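Local coordinates for outer membrane porin protein 32 (Delftia acidovorans, PDB 2FGQ) that forms anion-selective channels across the bacterial outer membrane as a homotrimeric porin and binds malate, at residues G221-T226 with N239-G244; G197-D202 with R230-D235; A15-D20 with E319-V324. All coordinates share one frame; numbering follows the deposited sequence.

Interaction 1: G221-T226 with N239-G244; sequences GLLQQT and NSYMLG
Met242 bends over Leu222 where two antiparallel strands pair. Its CB lies on the same face as Leu222. CG is anti to the backbone N (chi1 164°), and the chain then turns at chi2 and chi3. SD comes to rest 3.4 Å from CD1 of Leu222 and also near its CB. CE reaches to 3.8 Å from CA of Gly221. N of Met242 donates to O of Leu222, and N of Leu222 to O of Met242. Gln224 and Ser240 pair in the same way. Water 1 joins NE2 of Gln224, OG of Ser240 and OG1 of Thr226, while OE1 of Gln224 is hydrogen-bonded to OG1 of Thr207.

On the other face, CD2 of Leu223 meets CD2 of the Tyr241 ring at 3.3 Å. Gln225 and Asn239 lie side by side with nearly coplanar amides. NE2 of Gln225 donates in plane to a lone pair of Asn239 OD1, at 2.8 Å. Leu223 and Leu243 here probably meet lipid.

Loop residues Phe115, Phe118 and Tyr104 touch the Met242 face. Leu222 is about 10 Å from bound malate, consistent with the channel side. The hairpin of strands 218-230 and 235-249 is flanked by barrel strands 199-213 and 253-264.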
loop_
_atom_site.group_PDB
_atom_site.type_symbol
_atom_site.label_atom_id
_atom_site.label_comp_id
_atom_site.label_asym_id
_atom_site.label_seq_id
_atom_site.Cartn_x
_atom_site.Cartn_y
_atom_site.Cartn_z
ATOM N N GLY A 221 -28.187 -0.458 -24.505
ATOM C CA GLY A 221 -27.644 -1.542 -25.297
ATOM C C GLY A 221 -26.180 -1.307 -25.688
ATOM O O GLY A 221 -25.687 -0.170 -25.756
ATOM N N LEU A 222 -25.474 -2.408 -25.942
ATOM C CA LEU A 222 -24.035 -2.364 -26.260
ATOM C C LEU A 222 -23.809 -3.532 -27.246
ATOM O O LEU A 222 -24.336 -4.631 -27.042
ATOM C CB LEU A 222 -23.191 -2.623 -25.005
ATOM C CG LEU A 222 -22.537 -1.546 -24.111
ATOM C CD1 LEU A 222 -21.925 -2.158 -22.860
ATOM C CD2 LEU A 222 -21.440 -0.750 -24.818
ATOM N N LEU A 223 -23.024 -3.281 -28.284
ATOM C CA LEU A 223 -22.482 -4.304 -29.181
ATOM C C LEU A 223 -20.973 -4.126 -29.226
ATOM O O LEU A 223 -20.488 -3.007 -29.296
ATOM C CB LEU A 223 -22.999 -4.081 -30.599
ATOM C CG LEU A 223 -24.495 -3.969 -30.763
ATOM C CD1 LEU A 223 -24.773 -3.416 -32.129
ATOM C CD2 LEU A 223 -25.093 -5.361 -30.573
ATOM N N GLN A 224 -20.230 -5.222 -29.255
ATOM C CA GLN A 224 -18.799 -5.139 -29.287
ATOM C C GLN A 224 -18.203 -6.318 -30.017
ATOM O O GLN A 224 -18.652 -7.449 -29.833
ATOM C CB GLN A 224 -18.218 -5.139 -27.853
ATOM C CG GLN A 224 -16.735 -4.837 -27.768
ATOM C CD GLN A 224 -16.267 -4.768 -26.324
ATOM O OE1 GLN A 224 -15.822 -3.687 -25.847
ATOM N NE2 GLN A 224 -16.383 -5.881 -25.606
ATOM N N GLN A 225 -17.198 -6.043 -30.840
ATOM C CA GLN A 225 -16.357 -7.094 -31.415
ATOM C C GLN A 225 -14.947 -6.886 -30.945
ATOM O O GLN A 225 -14.394 -5.798 -31.105
ATOM C CB GLN A 225 -16.392 -7.109 -32.940
ATOM C CG GLN A 225 -15.541 -8.210 -33.498
ATOM C CD GLN A 225 -15.698 -8.365 -34.993
ATOM O OE1 GLN A 225 -14.910 -7.814 -35.749
ATOM N NE2 GLN A 225 -16.735 -9.071 -35.426
ATOM N N THR A 226 -14.386 -7.939 -30.338
ATOM C CA THR A 226 -13.005 -7.930 -29.887
ATOM C C THR A 226 -12.270 -9.014 -30.654
ATOM O O THR A 226 -12.670 -10.182 -30.617
ATOM C CB THR A 226 -12.983 -8.258 -28.421
ATOM O OG1 THR A 226 -13.787 -7.298 -27.727
ATOM C CG2 THR A 226 -11.576 -8.077 -27.878
ATOM N N ASN A 239 -17.803 -11.741 -30.416
ATOM C CA ASN A 239 -18.860 -10.749 -30.541
ATOM C C ASN A 239 -19.690 -10.784 -29.266
ATOM O O ASN A 239 -20.220 -11.848 -28.883
ATOM C CB ASN A 239 -19.737 -11.073 -31.751
ATOM C CG ASN A 239 -18.989 -10.970 -33.086
ATOM O OD1 ASN A 239 -18.049 -10.210 -33.230
ATOM N ND2 ASN A 239 -19.460 -11.741 -34.087
ATOM N N SER A 240 -19.867 -9.620 -28.652
ATOM C CA SER A 240 -20.564 -9.511 -27.374
ATOM C C SER A 240 -21.712 -8.523 -27.498
ATOM O O SER A 240 -21.568 -7.476 -28.110
ATOM C CB SER A 240 -19.609 -9.052 -26.260
ATOM O OG SER A 240 -18.503 -9.939 -26.102
ATOM N N TYR A 241 -22.858 -8.871 -26.944
ATOM C CA TYR A 241 -24.086 -8.091 -27.096
ATOM C C TYR A 241 -24.774 -7.960 -25.748
ATOM O O TYR A 241 -24.749 -8.888 -24.960
ATOM C CB TYR A 241 -25.075 -8.845 -27.985
ATOM C CG TYR A 241 -24.560 -9.344 -29.323
ATOM C CD1 TYR A 241 -23.803 -10.492 -29.423
ATOM C CD2 TYR A 241 -24.893 -8.694 -30.482
ATOM C CE1 TYR A 241 -23.362 -10.962 -30.645
ATOM C CE2 TYR A 241 -24.447 -9.156 -31.733
ATOM C CZ TYR A 241 -23.668 -10.295 -31.792
ATOM O OH TYR A 241 -23.238 -10.790 -33.010
ATOM N N MET A 242 -25.392 -6.816 -25.478
ATOM C CA MET A 242 -26.128 -6.643 -24.210
ATOM C C MET A 242 -27.295 -5.685 -24.433
ATOM O O MET A 242 -27.196 -4.742 -25.230
ATOM C CB MET A 242 -25.148 -6.119 -23.157
ATOM C CG MET A 242 -25.635 -5.516 -21.898
ATOM S SD MET A 242 -24.660 -3.842 -21.712
ATOM C CE MET A 242 -26.166 -2.990 -22.082
ATOM N N LEU A 243 -28.400 -5.992 -23.765
ATOM C CA LEU A 243 -29.573 -5.131 -23.704
ATOM C C LEU A 243 -30.075 -5.172 -22.286
ATOM O O LEU A 243 -30.214 -6.246 -21.697
ATOM C CB LEU A 243 -30.692 -5.639 -24.634
ATOM C CG LEU A 243 -31.870 -4.679 -24.853
ATOM C CD1 LEU A 243 -31.437 -3.339 -25.393
ATOM C CD2 LEU A 243 -32.838 -5.290 -25.844
ATOM N N GLY A 244 -30.344 -3.998 -21.739
ATOM C CA GLY A 244 -30.862 -3.897 -20.392
ATOM C C GLY A 244 -31.834 -2.772 -20.189
ATOM O O GLY A 244 -31.929 -1.825 -20.981
HETATM O O HOH W 1 -16.408 -8.358 -26.856
#

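Interaction 2: G197-D202 with R230-D235; sequences GGLATD and RDIGGD
Leu199 and Ile232 make the apolar part of this contact. CD2 of Leu199 lies 3.5 Å from CD1 of Ile232. The same methyl touches CD of Arg230 at 3.8 Å, and CB of Leu199 also approaches that carbon. CD1 of Ile232 sits over one face of the Arg230 guanidinium, offset toward the rim.

Two further van der Waals contacts bring carbon against polar oxygen. CB of Ala200 packs against OD2 of Asp231. OG1 of Thr201 lies against CB and CG of Arg230.

One direct hydrogen bond crosses between the segments. N of Asp231 donates to O of Ala200 at 3.0 Å, and the bond is nearly straight (174°). Water 2 donates to the same carbonyl and accepts from N of Ile232.

Within the segments, polar groups fix the shape of the turn and the strand start. Residues Arg230 to Gly233 form a type I beta turn. The Arg230 chain bends at chi3 (64°), which places NE beside the turn. NE and NH2 grip O of Gly233 side-on, with NE at 2.8 Å, and this oxygen lies in the guanidinium plane. OG1 of Thr201 donates to O of Leu199 from above the carbonyl plane.

The acidic pair is less direct. OD1 of Asp202 and OD1 of Asp231 are 4.3 Å apart. Water 3 lies 2.7 Å from Asp231 OD1 and equally near Asp202 OD1. A salt bridge from Asp202 to Lys193 probably eases the repulsion.

The contact lies at the surface. It sets the start of strand 199-213 against the turn joining strands 218-230 and 235-249. Thr201 pairs with Arg230 and packs on Thr194 and Val196 of strand 183-196, on the other side of its own strand.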
loop_
_atom_site.group_PDB
_atom_site.type_symbol
_atom_site.label_atom_id
_atom_site.label_comp_id
_atom_site.label_asym_id
_atom_site.label_seq_id
_atom_site.Cartn_x
_atom_site.Cartn_y
_atom_site.Cartn_z
ATOM N N GLY A 197 0.657 -16.618 -26.146
ATOM C CA GLY A 197 1.634 -17.686 -26.251
ATOM C C GLY A 197 3.022 -17.279 -26.713
ATOM O O GLY A 197 3.715 -18.081 -27.340
ATOM N N GLY A 198 3.445 -16.053 -26.404
ATOM C CA GLY A 198 4.714 -15.522 -26.818
ATOM C C GLY A 198 4.793 -14.985 -28.237
ATOM O O GLY A 198 5.857 -14.596 -28.684
ATOM N N LEU A 199 3.663 -14.899 -28.928
ATOM C CA LEU A 199 3.606 -14.422 -30.318
ATOM C C LEU A 199 2.845 -13.096 -30.401
ATOM O O LEU A 199 1.724 -12.978 -29.887
ATOM C CB LEU A 199 2.941 -15.462 -31.227
ATOM C CG LEU A 199 3.876 -16.562 -31.775
ATOM C CD1 LEU A 199 4.538 -17.336 -30.698
ATOM C CD2 LEU A 199 3.045 -17.517 -32.653
ATOM N N ALA A 200 3.444 -12.132 -31.086
ATOM C CA ALA A 200 2.901 -10.776 -31.202
ATOM C C ALA A 200 1.485 -10.841 -31.770
ATOM O O ALA A 200 1.240 -11.562 -32.742
ATOM C CB ALA A 200 3.775 -9.938 -32.105
ATOM N N THR A 201 0.594 -10.063 -31.169
ATOM C CA THR A 201 -0.849 -10.112 -31.435
ATOM C C THR A 201 -1.413 -8.712 -31.217
ATOM O O THR A 201 -1.026 -8.028 -30.278
ATOM C CB THR A 201 -1.526 -11.099 -30.479
ATOM O OG1 THR A 201 -1.070 -12.437 -30.726
ATOM C CG2 THR A 201 -3.021 -11.170 -30.636
ATOM N N ASP A 202 -2.268 -8.269 -32.122
ATOM C CA ASP A 202 -3.035 -7.038 -31.932
ATOM C C ASP A 202 -4.363 -7.383 -31.272
ATOM O O ASP A 202 -5.028 -8.337 -31.656
ATOM C CB ASP A 202 -3.392 -6.387 -33.269
ATOM C CG ASP A 202 -2.222 -5.808 -34.002
ATOM O OD1 ASP A 202 -1.128 -5.622 -33.436
ATOM O OD2 ASP A 202 -2.318 -5.529 -35.233
ATOM N N ARG A 230 -3.293 -12.436 -34.450
ATOM C CA ARG A 230 -1.889 -12.768 -34.280
ATOM C C ARG A 230 -1.138 -12.453 -35.549
ATOM O O ARG A 230 -1.627 -12.727 -36.649
ATOM C CB ARG A 230 -1.815 -14.243 -33.877
ATOM C CG ARG A 230 -0.473 -14.777 -33.554
ATOM C CD ARG A 230 -0.539 -16.167 -32.991
ATOM N NE ARG A 230 -1.072 -17.103 -33.980
ATOM C CZ ARG A 230 -1.168 -18.428 -33.784
ATOM N NH1 ARG A 230 -0.808 -18.963 -32.633
ATOM N NH2 ARG A 230 -1.676 -19.208 -34.737
ATOM N N ASP A 231 0.036 -11.832 -35.427
ATOM C CA ASP A 231 0.798 -11.361 -36.599
ATOM C C ASP A 231 1.081 -12.493 -37.597
ATOM O O ASP A 231 0.991 -12.258 -38.805
ATOM C CB ASP A 231 2.144 -10.730 -36.211
ATOM C CG ASP A 231 2.018 -9.395 -35.497
ATOM O OD1 ASP A 231 0.903 -8.962 -35.107
ATOM O OD2 ASP A 231 3.051 -8.706 -35.287
ATOM N N ILE A 232 1.423 -13.682 -37.125
ATOM C CA ILE A 232 1.757 -14.792 -38.030
ATOM C C ILE A 232 0.521 -15.434 -38.654
ATOM O O ILE A 232 0.654 -16.376 -39.441
ATOM C CB ILE A 232 2.611 -15.910 -37.362
ATOM C CG1 ILE A 232 1.840 -16.615 -36.249
ATOM C CG2 ILE A 232 3.979 -15.372 -36.961
ATOM C CD1 ILE A 232 2.222 -18.066 -36.034
ATOM N N GLY A 233 -0.664 -15.011 -38.210
ATOM C CA GLY A 233 -1.906 -15.600 -38.656
ATOM C C GLY A 233 -2.703 -16.171 -37.512
ATOM O O GLY A 233 -2.138 -16.599 -36.512
ATOM N N GLY A 234 -4.025 -16.216 -37.685
ATOM C CA GLY A 234 -4.929 -16.723 -36.683
ATOM C C GLY A 234 -5.540 -15.617 -35.843
ATOM O O GLY A 234 -4.937 -14.545 -35.679
ATOM N N ASP A 235 -6.732 -15.884 -35.325
ATOM C CA ASP A 235 -7.443 -14.893 -34.551
ATOM C C ASP A 235 -8.409 -15.523 -33.561
ATOM O O ASP A 235 -8.951 -16.605 -33.800
ATOM C CB ASP A 235 -8.117 -13.937 -35.508
ATOM C CG ASP A 235 -9.326 -14.496 -36.123
ATOM O OD1 ASP A 235 -10.422 -14.116 -35.678
ATOM O OD2 ASP A 235 -9.304 -15.311 -37.064
HETATM O O HOH W 2 2.552 -13.577 -34.299
HETATM O O HOH W 3 0.997 -7.242 -32.974
HETATM O O HOH W 4 0.530 -5.881 -36.477
#

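Interaction 3: A15-D20 with E319-V324; sequences AYVNKD and ESQTGV
Tyr16 and Val324 pair through two backbone hydrogen bonds where the first and last strands of the barrel run antiparallel. N of Tyr16 donates to O of Val324, and N of Val324 donates to O of Tyr16. This is the close-packed part. Gly323 brings its CA to 3.1 Å from O of Tyr16, and CG1 of Val17 lies over that glycine at 4.2 Å from its CA. CB of Ala15 rests 3.4 Å from O of Val324. Val17 is buried and also packs on Arg26 of strand 26-48. Past Val17, N of Asn18 still donates to O of Thr322.

The pairing of strands 4-17 and 320-331 closes the 16-stranded antiparallel porin barrel. Strand 26-48 continues the sheet beyond the first strand, and strand 286-297 continues it beyond the last.

Beyond Asn18 the main chains draw apart. CA of Lys19 and CA of Gln321 are 6.1 Å from each other, and side chains take over the contact. The Lys19 chain is bent at chi3 (101°), which sets CE, and at chi4 (147°), which sets NZ beside the last strand. There NZ donates to O of Ser320 at 2.7 Å, in the plane of that carbonyl. It also forms a salt bridge with OE1 of Glu319 at 2.8 Å, and the two side chains cross at about a right angle. Lys19 and Glu319 are both partly exposed. The side chains of Lys19 and Gln321 slide past each other in opposite directions. OD2 of Asp20, which does not touch the last strand, forms salt bridges with Arg26 and with Lys159 of a neighbouring subunit.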
loop_
_atom_site.group_PDB
_atom_site.type_symbol
_atom_site.label_atom_id
_atom_site.label_comp_id
_atom_site.label_asym_id
_atom_site.label_seq_id
_atom_site.Cartn_x
_atom_site.Cartn_y
_atom_site.Cartn_z
ATOM N N ALA A 15 -22.019 -13.718 -1.030
ATOM C CA ALA A 15 -22.239 -14.225 -2.359
ATOM C C ALA A 15 -22.187 -15.740 -2.422
ATOM O O ALA A 15 -21.597 -16.390 -1.585
ATOM C CB ALA A 15 -21.275 -13.591 -3.388
ATOM N N TYR A 16 -22.832 -16.265 -3.455
ATOM C CA TYR A 16 -22.952 -17.679 -3.701
ATOM C C TYR A 16 -22.948 -17.927 -5.200
ATOM O O TYR A 16 -23.596 -17.209 -5.964
ATOM C CB TYR A 16 -24.276 -18.151 -3.120
ATOM C CG TYR A 16 -24.751 -19.511 -3.565
ATOM C CD1 TYR A 16 -25.526 -19.656 -4.704
ATOM C CD2 TYR A 16 -24.422 -20.642 -2.849
ATOM C CE1 TYR A 16 -25.981 -20.912 -5.111
ATOM C CE2 TYR A 16 -24.879 -21.906 -3.237
ATOM C CZ TYR A 16 -25.640 -22.020 -4.372
ATOM O OH TYR A 16 -26.069 -23.248 -4.788
ATOM N N VAL A 17 -22.248 -18.972 -5.603
ATOM C CA VAL A 17 -22.429 -19.569 -6.929
ATOM C C VAL A 17 -22.664 -21.074 -6.748
ATOM O O VAL A 17 -22.146 -21.709 -5.838
ATOM C CB VAL A 17 -21.258 -19.345 -7.889
ATOM C CG1 VAL A 17 -21.129 -17.862 -8.292
ATOM C CG2 VAL A 17 -19.964 -19.900 -7.306
ATOM N N ASN A 18 -23.489 -21.638 -7.614
ATOM C CA ASN A 18 -23.831 -23.054 -7.466
ATOM C C ASN A 18 -22.781 -24.026 -8.001
ATOM O O ASN A 18 -22.752 -25.197 -7.637
ATOM C CB ASN A 18 -25.250 -23.345 -7.976
ATOM C CG ASN A 18 -25.425 -23.283 -9.487
ATOM O OD1 ASN A 18 -26.433 -23.850 -10.043
ATOM N ND2 ASN A 18 -24.526 -22.652 -10.158
ATOM N N LYS A 19 -21.885 -23.557 -8.838
ATOM C CA LYS A 19 -20.803 -24.401 -9.325
ATOM C C LYS A 19 -19.542 -23.613 -9.604
ATOM O O LYS A 19 -19.591 -22.450 -10.044
ATOM C CB LYS A 19 -21.177 -25.159 -10.600
ATOM C CG LYS A 19 -22.114 -24.568 -11.476
ATOM C CD LYS A 19 -22.594 -25.626 -12.509
ATOM C CE LYS A 19 -23.960 -26.236 -12.207
ATOM N NZ LYS A 19 -24.706 -26.566 -13.474
ATOM N N ASP A 20 -18.422 -24.283 -9.396
ATOM C CA ASP A 20 -17.107 -23.783 -9.738
ATOM C C ASP A 20 -16.519 -24.696 -10.815
ATOM O O ASP A 20 -17.264 -25.419 -11.451
ATOM C CB ASP A 20 -16.253 -23.675 -8.479
ATOM C CG ASP A 20 -15.935 -25.005 -7.845
ATOM O OD1 ASP A 20 -16.231 -26.082 -8.429
ATOM O OD2 ASP A 20 -15.397 -25.043 -6.705
ATOM N N GLU A 319 -21.866 -25.848 -18.981
ATOM C CA GLU A 319 -22.639 -25.791 -17.757
ATOM C C GLU A 319 -23.322 -24.451 -17.584
ATOM O O GLU A 319 -22.814 -23.419 -18.026
ATOM C CB GLU A 319 -21.734 -26.000 -16.542
ATOM C CG GLU A 319 -21.192 -27.405 -16.380
ATOM C CD GLU A 319 -22.260 -28.411 -16.020
ATOM O OE1 GLU A 319 -23.045 -28.164 -15.088
ATOM O OE2 GLU A 319 -22.325 -29.448 -16.697
ATOM N N SER A 320 -24.464 -24.466 -16.913
ATOM C CA SER A 320 -25.135 -23.258 -16.517
ATOM C C SER A 320 -24.740 -23.010 -15.068
ATOM O O SER A 320 -24.592 -23.949 -14.285
ATOM C CB SER A 320 -26.648 -23.432 -16.594
ATOM O OG SER A 320 -27.063 -23.610 -17.946
ATOM N N GLN A 321 -24.614 -21.749 -14.701
ATOM C CA GLN A 321 -24.261 -21.353 -13.343
ATOM C C GLN A 321 -25.228 -20.273 -12.858
ATOM O O GLN A 321 -25.604 -19.372 -13.589
ATOM C CB GLN A 321 -22.851 -20.814 -13.358
ATOM C CG GLN A 321 -22.205 -20.617 -11.996
ATOM C CD GLN A 321 -20.945 -19.728 -12.077
ATOM O OE1 GLN A 321 -19.941 -19.948 -11.358
ATOM N NE2 GLN A 321 -21.008 -18.737 -12.934
ATOM N N THR A 322 -25.633 -20.386 -11.602
ATOM C CA THR A 322 -26.451 -19.399 -10.953
ATOM C C THR A 322 -25.645 -18.744 -9.853
ATOM O O THR A 322 -24.923 -19.411 -9.123
ATOM C CB THR A 322 -27.693 -20.086 -10.359
ATOM O OG1 THR A 322 -28.397 -20.760 -11.412
ATOM C CG2 THR A 322 -28.689 -19.083 -9.819
ATOM N N GLY A 323 -25.824 -17.448 -9.710
ATOM C CA GLY A 323 -25.151 -16.703 -8.653
ATOM C C GLY A 323 -26.039 -15.676 -8.012
ATOM O O GLY A 323 -27.000 -15.179 -8.604
ATOM N N VAL A 324 -25.709 -15.365 -6.768
ATOM C CA VAL A 324 -26.442 -14.394 -5.972
ATOM C C VAL A 324 -25.406 -13.563 -5.196
ATOM O O VAL A 324 -24.413 -14.108 -4.689
ATOM C CB VAL A 324 -27.356 -15.105 -4.915
ATOM C CG1 VAL A 324 -28.182 -14.074 -4.159
ATOM C CG2 VAL A 324 -28.211 -16.114 -5.568
#

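In the fold
From the N terminus, the chain first meets interaction 3 at residues 15-20. Its partner, 319-324, comes almost at the C terminus. This contact therefore spans nearly the whole chain and joins the first barrel strand to the last. Interactions 1 and 2 both fall within that span. Interaction 2 opens at 197-202, before interaction 1 opens at 221-226. It closes at 230-235, before 239-244 closes interaction 1, so the two cross. Interaction 1 pairs the strands of one hairpin. Interaction 2 ties that hairpin's turn to the preceding strand, 199-213. The centres of interactions 1 and 3 lie about 23 Å apart in the same sheet.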